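Local coordinates for protein deoxyribodipyrimidine photo-lyase (Oryza sativa Japonica Group, PDB 3UMV) that uses light energy and one bound FAD to split cyclobutane pyrimidine dimers in UV-damaged DNA back into separate pyrimidines, at residues A[184-189]-A[322-326]; A[298-302]-A[316-321]; A[327-331]-A[431-435]. All coordinates share one frame. Numbering follows the deposited sequence.

Interaction 1: residues A[184-189]-A[322-326]; sequences SAKTFR and VRREL. With FAD (flavin-adenine dinucleotide), chain I.
Two α-helices cross here almost at right angles: the start of helix 185-193, with S184 as its N-cap, and a middle turn of helix 310-333. Their short axes run 95° apart and approach to 9.7 Å; the nearest CA pairs are R189-V322 (6.1 Å) and A185-R323 (6.2 Å). V322 (chi1 t) fills the crossing: its CG1 sits 3.9 Å from A185 O and 4.2 Å from F188 CD2, while CG2 lies 4.0 Å from R189 CG. R323 starts out pointing away, yet its guanidinium folds back so that NH2 reaches A185 CB at 3.5 Å; NH1 shares water 1 with the helix-starting A185 N (2.8 and 2.9 Å, the water accepting both). R324 faces the cofactor instead, its CA 3.4 Å from FAD N3A, so this turn of the flavin-binding helical domain carries adenine on one side and, on another, a helix that follows the α/β sheet of the photolyase fold. R324 NH2 forms a salt bridge with E325 OE2 (2.8 Å), whose carboxylate also takes the backbone NH groups of V171 and V172. The backbone of E325 meets the F188 ring, O to CZ 3.8 Å. L326 (chi1 t, chi2 p) lays CA over the F188 face (chi1 t) in a CH-pi contact, 4.1 Å from the centroid; CD1 is 3.9 Å from F188 CB and CD2 3.6 Å from A185 N.

Interaction 2: residues A[298-302]-A[316-321]; sequences CALEA and FLEELV. With FAD (flavin-adenine dinucleotide), chain I.
The odd feature is a widened, pi-type turn at 318-321 in an otherwise α-helical segment, where V321 moves to phi/psi -107/-62. The partners form an antiparallel helical hairpin in the all-helical, FAD-binding part of the photolyase fold: helix 295-305 turns back into helix 310-333, and over these short segments the axes run 169° apart at a closest approach of 10.4 Å. Register is set by A299 and L317, whose CA atoms are 6.5 Å apart. C298 and A302, about one turn apart, point toward the partner and A299 sideways; the small alanines let the larger side chains of 316-321 come up to the backbone. No hydrogen bond crosses, so the join is apolar packing. L317 (m, t) starts sideways but brings CD2 against both A299 CB (3.8 Å) and A302 CB (4.0 Å). L320 (t, p) drives CD2 against C298 CB and A299 N, each at 3.6 Å. V321 CG2 meets A299 CB at 4.1 Å. F316 (chi1 t) presents its ring edge to A302, CD1 to CB 4.0 Å, and rests against L284 and F260 as well. F316 and L320 also reach the flavin pocket: F316 CE2 lies 3.8 Å from FAD C5B, and L320 CA is 3.4 Å from FAD O4B. The carbonyl of E319, within the wide turn, comes closest to the cofactor, with O 3.3 Å from FAD C1B.

Interaction 3: residues A[327-331]-A[431-435]; sequences ADNFC and PSGYV. With FAD (flavin-adenine dinucleotide), chain I.
In the flavin-binding helical domain of this photolyase, the first turn of helix 431-442 lies across helix 310-333 with a crossing angle of 79°, the axes coming to 8.7 Å. Both segments are α-helical, and A327 and S432 bring their CA atoms to 5.3 Å, close for a helix pair. Apolar packing dominates. A327, with only a methyl to place, sits 3.8 Å by CB from V435 CG2 and 4.3 Å from P431 CB. One turn on, C331 (chi1 m) sets SG 3.7 Å from P431 CA and 4.1 Å from V435 CG2. F330 (chi1 t) brings CD2 within 3.6 Å of V435 CG2; V435 takes chi1 t and so meets three residues with that one methyl. Polar atoms meet only carbon across the interface: S432 OG stands 3.6 Å from A327 CB, and D328 OD2 reaches P431 CG at 3.3 Å, although the charge of D328 is met by a salt bridge to R46 and a hydrogen bond from N170. The third kind of contact is with FAD. S432 OG, besides touching A327, is 3.3 Å from FAD C2A on the adenine. G433, on the side turned away from 327-331, comes up to the isoalloxazine, where a CB would collide with the flavin carbonyl O4; in its absence, G433 CA comes to 3.2 Å from FAD N5.

Overall arrangement
All three interactions share helix 310-333, which they use in successive pieces: interaction 2 first, then interaction 1, then interaction 3. The centres of interactions 1 and 2 lie about 13 Å apart, those of interactions 1 and 3 about 11 Å, and those of interactions 2 and 3 about 17 Å. Interaction 2 is a local hairpin with helix 295-305, falling within the longer chain span between the segments of interaction 1; interaction 3 brings in helix 431-442 from later in the sequence. The R189-E318 salt bridge ties interaction 1 to interaction 2, and F188 packs on N329 of interaction 3. Helix 310-333 supplies the FAD contacts of interactions 1 and 2, helix 431-442 those of interaction 3.

Interaction 1: residues A[184-189]-A[322-326]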
loop_
_atom_site.group_PDB
_atom_site.type_symbol
_atom_site.label_atom_id
_atom_site.label_comp_id
_atom_site.label_asym_id
_atom_site.label_seq_id
_atom_site.Cartn_x
_atom_site.Cartn_y
_atom_site.Cartn_z
ATOM N N SER A 184 -10.952 14.547 7.592
ATOM C CA SER A 184 -9.725 14.306 8.340
ATOM C C SER A 184 -9.744 13.019 9.164
ATOM O O SER A 184 -10.763 12.304 9.228
ATOM C CB SER A 184 -9.464 15.468 9.286
ATOM O OG SER A 184 -10.472 15.490 10.295
ATOM N N ALA A 185 -8.619 12.749 9.821
ATOM C CA ALA A 185 -8.515 11.602 10.710
ATOM C C ALA A 185 -9.535 11.712 11.824
ATOM O O ALA A 185 -10.144 10.724 12.205
ATOM C CB ALA A 185 -7.116 11.491 11.285
ATOM N N LYS A 186 -9.726 12.913 12.352
ATOM C CA LYS A 186 -10.696 13.081 13.428
ATOM C C LYS A 186 -12.091 12.617 13.023
ATOM O O LYS A 186 -12.731 11.818 13.732
ATOM C CB LYS A 186 -10.733 14.530 13.903
ATOM C CG LYS A 186 -11.559 14.720 15.176
ATOM C CD LYS A 186 -13.030 14.922 14.890
ATOM C CE LYS A 186 -13.823 14.982 16.189
ATOM N NZ LYS A 186 -15.132 15.672 16.017
ATOM N N THR A 187 -12.575 13.106 11.891
ATOM C CA THR A 187 -13.934 12.777 11.469
ATOM C C THR A 187 -14.043 11.319 11.033
ATOM O O THR A 187 -15.060 10.670 11.246
ATOM C CB THR A 187 -14.452 13.735 10.364
ATOM O OG1 THR A 187 -13.732 13.519 9.148
ATOM C CG2 THR A 187 -14.280 15.192 10.796
ATOM N N PHE A 188 -12.974 10.804 10.442
ATOM C CA PHE A 188 -12.932 9.404 10.064
ATOM C C PHE A 188 -12.908 8.503 11.310
ATOM O O PHE A 188 -13.642 7.515 11.389
ATOM C CB PHE A 188 -11.718 9.136 9.178
ATOM C CG PHE A 188 -11.687 7.750 8.623
ATOM C CD1 PHE A 188 -12.567 7.377 7.626
ATOM C CD2 PHE A 188 -10.782 6.812 9.103
ATOM C CE1 PHE A 188 -12.549 6.093 7.104
ATOM C CE2 PHE A 188 -10.757 5.533 8.583
ATOM C CZ PHE A 188 -11.644 5.173 7.582
ATOM N N ARG A 189 -12.092 8.865 12.300
ATOM C CA ARG A 189 -12.031 8.103 13.553
ATOM C C ARG A 189 -13.392 8.040 14.248
ATOM O O ARG A 189 -13.756 7.017 14.835
ATOM C CB ARG A 189 -10.995 8.721 14.490
ATOM C CG ARG A 189 -10.719 7.943 15.769
ATOM C CD ARG A 189 -9.821 8.779 16.694
ATOM N NE ARG A 189 -8.658 9.317 15.982
ATOM C CZ ARG A 189 -8.402 10.612 15.821
ATOM N NH1 ARG A 189 -7.316 11.001 15.158
ATOM N NH2 ARG A 189 -9.222 11.526 16.325
ATOM N N VAL A 322 -6.483 4.087 11.573
ATOM C CA VAL A 322 -7.174 5.299 11.178
ATOM C C VAL A 322 -6.545 6.028 9.981
ATOM O O VAL A 322 -7.223 6.315 9.002
ATOM C CB VAL A 322 -7.370 6.257 12.364
ATOM C CG1 VAL A 322 -7.782 7.618 11.864
ATOM C CG2 VAL A 322 -8.445 5.696 13.286
ATOM N N ARG A 323 -5.256 6.328 10.065
ATOM C CA ARG A 323 -4.621 7.081 8.994
ATOM C C ARG A 323 -4.572 6.270 7.698
ATOM O O ARG A 323 -4.985 6.757 6.640
ATOM C CB ARG A 323 -3.231 7.560 9.408
ATOM C CG ARG A 323 -3.244 8.527 10.581
ATOM C CD ARG A 323 -2.339 9.722 10.297
ATOM N NE ARG A 323 -2.861 10.541 9.206
ATOM C CZ ARG A 323 -3.538 11.670 9.386
ATOM N NH1 ARG A 323 -3.985 12.360 8.342
ATOM N NH2 ARG A 323 -3.758 12.112 10.618
ATOM N N ARG A 324 -4.089 5.034 7.782
ATOM C CA ARG A 324 -3.930 4.216 6.585
ATOM C C ARG A 324 -5.291 4.036 5.917
ATOM O O ARG A 324 -5.428 4.220 4.706
ATOM C CB ARG A 324 -3.321 2.853 6.905
ATOM C CG ARG A 324 -3.210 1.949 5.669
ATOM C CD ARG A 324 -2.662 0.589 6.045
ATOM N NE ARG A 324 -3.427 0.070 7.170
ATOM C CZ ARG A 324 -4.606 -0.534 7.086
ATOM N NH1 ARG A 324 -5.180 -0.772 5.901
ATOM N NH2 ARG A 324 -5.212 -0.925 8.204
ATOM N N GLU A 325 -6.299 3.693 6.711
ATOM C CA GLU A 325 -7.622 3.476 6.144
ATOM C C GLU A 325 -8.293 4.752 5.645
ATOM O O GLU A 325 -9.118 4.706 4.727
ATOM C CB GLU A 325 -8.490 2.617 7.084
ATOM C CG GLU A 325 -7.904 1.214 7.170
ATOM C CD GLU A 325 -8.672 0.212 8.022
ATOM O OE1 GLU A 325 -9.896 0.367 8.242
ATOM O OE2 GLU A 325 -8.017 -0.771 8.434
ATOM N N LEU A 326 -7.917 5.888 6.231
ATOM C CA LEU A 326 -8.366 7.184 5.743
ATOM C C LEU A 326 -7.843 7.428 4.327
ATOM O O LEU A 326 -8.528 8.047 3.515
ATOM C CB LEU A 326 -7.916 8.308 6.685
ATOM C CG LEU A 326 -8.172 9.731 6.159
ATOM C CD1 LEU A 326 -9.655 10.048 5.997
ATOM C CD2 LEU A 326 -7.503 10.716 7.080
HETATM P PA FAD I . 5.064 3.431 11.208
HETATM O O1A FAD I . 5.220 4.749 11.903
HETATM O O2A FAD I . 5.603 2.254 11.974
HETATM O O5B FAD I . 3.515 3.233 10.858
HETATM C C5B FAD I . 2.909 1.959 10.835
HETATM C C4B FAD I . 1.880 1.893 9.702
HETATM O O4B FAD I . 0.878 2.890 9.834
HETATM C C3B FAD I . 2.510 2.163 8.350
HETATM O O3B FAD I . 3.105 1.005 7.814
HETATM C C2B FAD I . 1.314 2.588 7.550
HETATM O O2B FAD I . 0.539 1.451 7.219
HETATM C C1B FAD I . 0.529 3.384 8.560
HETATM N N9A FAD I . 0.843 4.819 8.460
HETATM C C8A FAD I . 1.776 5.526 9.171
HETATM N N7A FAD I . 1.715 6.815 8.761
HETATM C C5A FAD I . 0.767 6.929 7.789
HETATM C C6A FAD I . 0.275 7.990 7.019
HETATM N N6A FAD I . 0.668 9.248 7.215
HETATM N N1A FAD I . -0.724 7.763 6.099
HETATM C C2A FAD I . -1.243 6.498 5.946
HETATM N N3A FAD I . -0.757 5.454 6.700
HETATM C C4A FAD I . 0.218 5.674 7.610
HETATM N N1 FAD I . 2.947 5.472 3.114
HETATM C C2 FAD I . 2.964 4.351 2.337
HETATM O O2 FAD I . 2.572 3.299 2.842
HETATM N N3 FAD I . 3.385 4.415 1.020
HETATM C C4 FAD I . 3.813 5.613 0.476
HETATM O O4 FAD I . 4.194 5.665 -0.698
HETATM C C4X FAD I . 3.781 6.751 1.273
HETATM N N5 FAD I . 4.205 7.969 0.797
HETATM C C5X FAD I . 4.147 9.093 1.598
HETATM C C6 FAD I . 4.551 10.336 1.092
HETATM C C7 FAD I . 4.498 11.474 1.902
HETATM C C7M FAD I . 4.925 12.801 1.330
HETATM C C8 FAD I . 4.049 11.356 3.221
HETATM C C8M FAD I . 3.974 12.540 4.139
HETATM C C9 FAD I . 3.664 10.120 3.711
HETATM C C9A FAD I . 3.709 8.996 2.906
HETATM N N10 FAD I . 3.327 7.769 3.407
HETATM C C10 FAD I . 3.358 6.669 2.584
HETATM C "C1'" FAD I . 2.841 7.599 4.839
HETATM C "C2'" FAD I . 3.971 7.262 5.862
HETATM O "O2'" FAD I . 5.122 8.110 5.771
HETATM C "C3'" FAD I . 4.460 5.803 5.797
HETATM O "O3'" FAD I . 3.352 4.943 5.837
HETATM C "C4'" FAD I . 5.403 5.428 6.942
HETATM O "O4'" FAD I . 6.537 6.275 6.925
HETATM C "C5'" FAD I . 5.797 3.962 6.772
HETATM O "O5'" FAD I . 6.860 3.535 7.590
HETATM P P FAD I . 6.559 2.524 8.800
HETATM O O1P FAD I . 5.765 1.326 8.316
HETATM O O2P FAD I . 7.858 2.136 9.457
HETATM O O3P FAD I . 5.724 3.550 9.724
HETATM O O HOH W 1 -5.954 13.946 9.454
#

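Interaction 2: residues A[298-302]-A[316-321]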
loop_
_atom_site.group_PDB
_atom_site.type_symbol
_atom_site.label_atom_id
_atom_site.label_comp_id
_atom_site.label_asym_id
_atom_site.label_seq_id
_atom_site.Cartn_x
_atom_site.Cartn_y
_atom_site.Cartn_z
ATOM N N CYS A 298 -1.885 -7.043 12.270
ATOM C CA CYS A 298 -0.997 -6.149 13.014
ATOM C C CYS A 298 -1.763 -5.468 14.155
ATOM O O CYS A 298 -1.245 -5.320 15.271
ATOM C CB CYS A 298 -0.396 -5.094 12.079
ATOM S SG CYS A 298 0.744 -5.757 10.857
ATOM N N ALA A 299 -2.992 -5.047 13.863
ATOM C CA ALA A 299 -3.858 -4.430 14.868
ATOM C C ALA A 299 -4.214 -5.393 16.008
ATOM O O ALA A 299 -4.181 -5.009 17.171
ATOM C CB ALA A 299 -5.130 -3.904 14.215
ATOM N N LEU A 300 -4.560 -6.632 15.669
ATOM C CA LEU A 300 -4.888 -7.638 16.683
ATOM C C LEU A 300 -3.725 -7.886 17.633
ATOM O O LEU A 300 -3.911 -8.020 18.844
ATOM C CB LEU A 300 -5.268 -8.964 16.024
ATOM C CG LEU A 300 -6.600 -8.988 15.297
ATOM C CD1 LEU A 300 -6.656 -10.177 14.349
ATOM C CD2 LEU A 300 -7.765 -8.999 16.278
ATOM N N GLU A 301 -2.531 -7.981 17.074
ATOM C CA GLU A 301 -1.353 -8.248 17.883
ATOM C C GLU A 301 -1.018 -7.044 18.739
ATOM O O GLU A 301 -0.520 -7.192 19.859
ATOM C CB GLU A 301 -0.174 -8.652 16.998
ATOM C CG GLU A 301 -0.418 -9.938 16.220
ATOM C CD GLU A 301 -0.630 -11.123 17.140
ATOM O OE1 GLU A 301 -0.130 -11.066 18.287
ATOM O OE2 GLU A 301 -1.293 -12.102 16.732
ATOM N N ALA A 302 -1.275 -5.847 18.219
ATOM C CA ALA A 302 -1.068 -4.647 19.021
ATOM C C ALA A 302 -2.039 -4.642 20.201
ATOM O O ALA A 302 -1.674 -4.277 21.308
ATOM C CB ALA A 302 -1.232 -3.395 18.175
ATOM N N PHE A 316 0.385 3.843 17.699
ATOM C CA PHE A 316 0.598 2.909 16.597
ATOM C C PHE A 316 -0.716 2.568 15.879
ATOM O O PHE A 316 -0.809 2.677 14.659
ATOM C CB PHE A 316 1.269 1.641 17.119
ATOM C CG PHE A 316 1.505 0.591 16.063
ATOM C CD1 PHE A 316 0.912 -0.656 16.174
ATOM C CD2 PHE A 316 2.322 0.847 14.971
ATOM C CE1 PHE A 316 1.127 -1.638 15.217
ATOM C CE2 PHE A 316 2.546 -0.136 14.009
ATOM C CZ PHE A 316 1.934 -1.378 14.136
ATOM N N LEU A 317 -1.724 2.162 16.644
ATOM C CA LEU A 317 -3.047 1.854 16.102
ATOM C C LEU A 317 -3.680 3.043 15.359
ATOM O O LEU A 317 -4.407 2.849 14.389
ATOM C CB LEU A 317 -3.966 1.353 17.220
ATOM C CG LEU A 317 -3.721 -0.091 17.679
ATOM C CD1 LEU A 317 -4.416 -0.377 19.023
ATOM C CD2 LEU A 317 -4.158 -1.080 16.600
ATOM N N GLU A 318 -3.428 4.265 15.822
ATOM C CA GLU A 318 -3.928 5.457 15.129
ATOM C C GLU A 318 -3.341 5.561 13.707
ATOM O O GLU A 318 -4.057 5.847 12.732
ATOM C CB GLU A 318 -3.639 6.722 15.958
ATOM C CG GLU A 318 -3.876 8.058 15.240
ATOM C CD GLU A 318 -5.351 8.349 14.950
ATOM O OE1 GLU A 318 -5.626 9.203 14.075
ATOM O OE2 GLU A 318 -6.230 7.733 15.594
ATOM N N GLU A 319 -2.042 5.317 13.579
ATOM C CA GLU A 319 -1.403 5.412 12.265
ATOM C C GLU A 319 -1.758 4.185 11.430
ATOM O O GLU A 319 -2.116 4.290 10.248
ATOM C CB GLU A 319 0.121 5.559 12.407
ATOM C CG GLU A 319 0.565 6.646 13.390
ATOM C CD GLU A 319 0.188 8.048 12.944
ATOM O OE1 GLU A 319 0.508 8.425 11.791
ATOM O OE2 GLU A 319 -0.426 8.782 13.745
ATOM N N LEU A 320 -1.709 3.016 12.061
ATOM C CA LEU A 320 -1.914 1.767 11.350
ATOM C C LEU A 320 -3.340 1.590 10.812
ATOM O O LEU A 320 -3.520 1.032 9.732
ATOM C CB LEU A 320 -1.567 0.585 12.262
ATOM C CG LEU A 320 -1.886 -0.803 11.707
ATOM C CD1 LEU A 320 -0.911 -1.145 10.608
ATOM C CD2 LEU A 320 -1.810 -1.832 12.824
ATOM N N VAL A 321 -4.344 2.030 11.572
ATOM C CA VAL A 321 -5.739 1.807 11.207
ATOM C C VAL A 321 -6.406 3.079 10.718
ATOM O O VAL A 321 -6.837 3.165 9.570
ATOM C CB VAL A 321 -6.549 1.194 12.367
ATOM C CG1 VAL A 321 -8.042 1.100 12.008
ATOM C CG2 VAL A 321 -5.976 -0.177 12.731
HETATM P PA FAD I . 5.064 3.431 11.208
HETATM O O1A FAD I . 5.220 4.749 11.903
HETATM O O2A FAD I . 5.603 2.254 11.974
HETATM O O5B FAD I . 3.515 3.233 10.858
HETATM C C5B FAD I . 2.909 1.959 10.835
HETATM C C4B FAD I . 1.880 1.893 9.702
HETATM O O4B FAD I . 0.878 2.890 9.834
HETATM C C3B FAD I . 2.510 2.163 8.350
HETATM O O3B FAD I . 3.105 1.005 7.814
HETATM C C2B FAD I . 1.314 2.588 7.550
HETATM O O2B FAD I . 0.539 1.451 7.219
HETATM C C1B FAD I . 0.529 3.384 8.560
HETATM N N9A FAD I . 0.843 4.819 8.460
HETATM C C8A FAD I . 1.776 5.526 9.171
HETATM N N7A FAD I . 1.715 6.815 8.761
HETATM C C5A FAD I . 0.767 6.929 7.789
HETATM C C6A FAD I . 0.275 7.990 7.019
HETATM N N6A FAD I . 0.668 9.248 7.215
HETATM N N1A FAD I . -0.724 7.763 6.099
HETATM C C2A FAD I . -1.243 6.498 5.946
HETATM N N3A FAD I . -0.757 5.454 6.700
HETATM C C4A FAD I . 0.218 5.674 7.610
HETATM N N1 FAD I . 2.947 5.472 3.114
HETATM C C2 FAD I . 2.964 4.351 2.337
HETATM O O2 FAD I . 2.572 3.299 2.842
HETATM N N3 FAD I . 3.385 4.415 1.020
HETATM C C4 FAD I . 3.813 5.613 0.476
HETATM O O4 FAD I . 4.194 5.665 -0.698
HETATM C C4X FAD I . 3.781 6.751 1.273
HETATM N N5 FAD I . 4.205 7.969 0.797
HETATM C C5X FAD I . 4.147 9.093 1.598
HETATM C C6 FAD I . 4.551 10.336 1.092
HETATM C C7 FAD I . 4.498 11.474 1.902
HETATM C C7M FAD I . 4.925 12.801 1.330
HETATM C C8 FAD I . 4.049 11.356 3.221
HETATM C C8M FAD I . 3.974 12.540 4.139
HETATM C C9 FAD I . 3.664 10.120 3.711
HETATM C C9A FAD I . 3.709 8.996 2.906
HETATM N N10 FAD I . 3.327 7.769 3.407
HETATM C C10 FAD I . 3.358 6.669 2.584
HETATM C "C1'" FAD I . 2.841 7.599 4.839
HETATM C "C2'" FAD I . 3.971 7.262 5.862
HETATM O "O2'" FAD I . 5.122 8.110 5.771
HETATM C "C3'" FAD I . 4.460 5.803 5.797
HETATM O "O3'" FAD I . 3.352 4.943 5.837
HETATM C "C4'" FAD I . 5.403 5.428 6.942
HETATM O "O4'" FAD I . 6.537 6.275 6.925
HETATM C "C5'" FAD I . 5.797 3.962 6.772
HETATM O "O5'" FAD I . 6.860 3.535 7.590
HETATM P P FAD I . 6.559 2.524 8.800
HETATM O O1P FAD I . 5.765 1.326 8.316
HETATM O O2P FAD I . 7.858 2.136 9.457
HETATM O O3P FAD I . 5.724 3.550 9.724
#

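Interaction 3: residues A[327-331]-A[431-435]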
loop_
_atom_site.group_PDB
_atom_site.type_symbol
_atom_site.label_atom_id
_atom_site.label_comp_id
_atom_site.label_asym_id
_atom_site.label_seq_id
_atom_site.Cartn_x
_atom_site.Cartn_y
_atom_site.Cartn_z
ATOM N N ALA A 327 -6.641 6.933 4.025
ATOM C CA ALA A 327 -6.121 7.074 2.671
ATOM C C ALA A 327 -6.928 6.257 1.670
ATOM O O ALA A 327 -7.154 6.732 0.557
ATOM C CB ALA A 327 -4.625 6.715 2.587
ATOM N N ASP A 328 -7.328 5.031 2.039
ATOM C CA ASP A 328 -8.226 4.245 1.170
ATOM C C ASP A 328 -9.562 4.977 0.977
ATOM O O ASP A 328 -10.105 5.051 -0.130
ATOM C CB ASP A 328 -8.454 2.819 1.691
ATOM C CG ASP A 328 -7.570 1.782 0.985
ATOM O OD1 ASP A 328 -8.006 0.611 0.791
ATOM O OD2 ASP A 328 -6.434 2.151 0.611
ATOM N N ASN A 329 -10.093 5.514 2.074
ATOM C CA ASN A 329 -11.327 6.283 2.023
ATOM C C ASN A 329 -11.217 7.373 0.964
ATOM O O ASN A 329 -12.089 7.511 0.106
ATOM C CB ASN A 329 -11.619 6.886 3.390
ATOM C CG ASN A 329 -12.740 7.907 3.353
ATOM O OD1 ASN A 329 -12.487 9.105 3.281
ATOM N ND2 ASN A 329 -13.977 7.438 3.369
ATOM N N PHE A 330 -10.120 8.122 1.008
ATOM C CA PHE A 330 -9.970 9.243 0.105
ATOM C C PHE A 330 -9.859 8.797 -1.341
ATOM O O PHE A 330 -10.568 9.303 -2.212
ATOM C CB PHE A 330 -8.773 10.096 0.497
ATOM C CG PHE A 330 -8.526 11.233 -0.442
ATOM C CD1 PHE A 330 -9.320 12.379 -0.398
ATOM C CD2 PHE A 330 -7.509 11.163 -1.369
ATOM C CE1 PHE A 330 -9.089 13.429 -1.276
ATOM C CE2 PHE A 330 -7.275 12.230 -2.251
ATOM C CZ PHE A 330 -8.057 13.346 -2.198
ATOM N N CYS A 331 -8.972 7.853 -1.615
ATOM C CA CYS A 331 -8.799 7.421 -2.996
ATOM C C CYS A 331 -10.060 6.732 -3.558
ATOM O O CYS A 331 -10.370 6.865 -4.735
ATOM C CB CYS A 331 -7.564 6.533 -3.151
ATOM S SG CYS A 331 -6.011 7.354 -2.748
ATOM N N PRO A 431 -2.312 4.088 -2.112
ATOM C CA PRO A 431 -3.198 5.171 -1.677
ATOM C C PRO A 431 -2.525 6.113 -0.664
ATOM O O PRO A 431 -2.686 7.331 -0.723
ATOM C CB PRO A 431 -4.362 4.414 -1.040
ATOM C CG PRO A 431 -4.395 3.116 -1.821
ATOM C CD PRO A 431 -2.959 2.766 -2.019
ATOM N N SER A 432 -1.775 5.545 0.270
ATOM C CA SER A 432 -1.102 6.351 1.278
ATOM C C SER A 432 0.028 7.211 0.734
ATOM O O SER A 432 0.400 8.186 1.358
ATOM C CB SER A 432 -0.577 5.484 2.425
ATOM O OG SER A 432 -1.639 4.818 3.098
ATOM N N GLY A 433 0.595 6.836 -0.411
ATOM C CA GLY A 433 1.577 7.678 -1.078
ATOM C C GLY A 433 0.938 8.894 -1.718
ATOM O O GLY A 433 1.423 10.018 -1.558
ATOM N N TYR A 434 -0.147 8.670 -2.450
ATOM C CA TYR A 434 -0.890 9.771 -3.033
ATOM C C TYR A 434 -1.377 10.679 -1.930
ATOM O O TYR A 434 -1.241 11.909 -2.011
ATOM C CB TYR A 434 -2.075 9.256 -3.842
ATOM C CG TYR A 434 -1.653 8.454 -5.058
ATOM C CD1 TYR A 434 -1.840 7.094 -5.114
ATOM C CD2 TYR A 434 -1.065 9.083 -6.147
ATOM C CE1 TYR A 434 -1.449 6.361 -6.213
ATOM C CE2 TYR A 434 -0.687 8.368 -7.261
ATOM C CZ TYR A 434 -0.884 7.010 -7.295
ATOM O OH TYR A 434 -0.505 6.306 -8.420
ATOM N N VAL A 435 -1.929 10.080 -0.877
ATOM C CA VAL A 435 -2.478 10.869 0.218
ATOM C C VAL A 435 -1.398 11.628 1.008
ATOM O O VAL A 435 -1.621 12.765 1.403
ATOM C CB VAL A 435 -3.453 10.058 1.116
ATOM C CG1 VAL A 435 -3.845 10.833 2.399
ATOM C CG2 VAL A 435 -4.712 9.752 0.304
HETATM P PA FAD I . 5.064 3.431 11.208
HETATM O O1A FAD I . 5.220 4.749 11.903
HETATM O O2A FAD I . 5.603 2.254 11.974
HETATM O O5B FAD I . 3.515 3.233 10.858
HETATM C C5B FAD I . 2.909 1.959 10.835
HETATM C C4B FAD I . 1.880 1.893 9.702
HETATM O O4B FAD I . 0.878 2.890 9.834
HETATM C C3B FAD I . 2.510 2.163 8.350
HETATM O O3B FAD I . 3.105 1.005 7.814
HETATM C C2B FAD I . 1.314 2.588 7.550
HETATM O O2B FAD I . 0.539 1.451 7.219
HETATM C C1B FAD I . 0.529 3.384 8.560
HETATM N N9A FAD I . 0.843 4.819 8.460
HETATM C C8A FAD I . 1.776 5.526 9.171
HETATM N N7A FAD I . 1.715 6.815 8.761
HETATM C C5A FAD I . 0.767 6.929 7.789
HETATM C C6A FAD I . 0.275 7.990 7.019
HETATM N N6A FAD I . 0.668 9.248 7.215
HETATM N N1A FAD I . -0.724 7.763 6.099
HETATM C C2A FAD I . -1.243 6.498 5.946
HETATM N N3A FAD I . -0.757 5.454 6.700
HETATM C C4A FAD I . 0.218 5.674 7.610
HETATM N N1 FAD I . 2.947 5.472 3.114
HETATM C C2 FAD I . 2.964 4.351 2.337
HETATM O O2 FAD I . 2.572 3.299 2.842
HETATM N N3 FAD I . 3.385 4.415 1.020
HETATM C C4 FAD I . 3.813 5.613 0.476
HETATM O O4 FAD I . 4.194 5.665 -0.698
HETATM C C4X FAD I . 3.781 6.751 1.273
HETATM N N5 FAD I . 4.205 7.969 0.797
HETATM C C5X FAD I . 4.147 9.093 1.598
HETATM C C6 FAD I . 4.551 10.336 1.092
HETATM C C7 FAD I . 4.498 11.474 1.902
HETATM C C7M FAD I . 4.925 12.801 1.330
HETATM C C8 FAD I . 4.049 11.356 3.221
HETATM C C8M FAD I . 3.974 12.540 4.139
HETATM C C9 FAD I . 3.664 10.120 3.711
HETATM C C9A FAD I . 3.709 8.996 2.906
HETATM N N10 FAD I . 3.327 7.769 3.407
HETATM C C10 FAD I . 3.358 6.669 2.584
HETATM C "C1'" FAD I . 2.841 7.599 4.839
HETATM C "C2'" FAD I . 3.971 7.262 5.862
HETATM O "O2'" FAD I . 5.122 8.110 5.771
HETATM C "C3'" FAD I . 4.460 5.803 5.797
HETATM O "O3'" FAD I . 3.352 4.943 5.837
HETATM C "C4'" FAD I . 5.403 5.428 6.942
HETATM O "O4'" FAD I . 6.537 6.275 6.925
HETATM C "C5'" FAD I . 5.797 3.962 6.772
HETATM O "O5'" FAD I . 6.860 3.535 7.590
HETATM P P FAD I . 6.559 2.524 8.800
HETATM O O1P FAD I . 5.765 1.326 8.316
HETATM O O2P FAD I . 7.858 2.136 9.457
HETATM O O3P FAD I . 5.724 3.550 9.724
#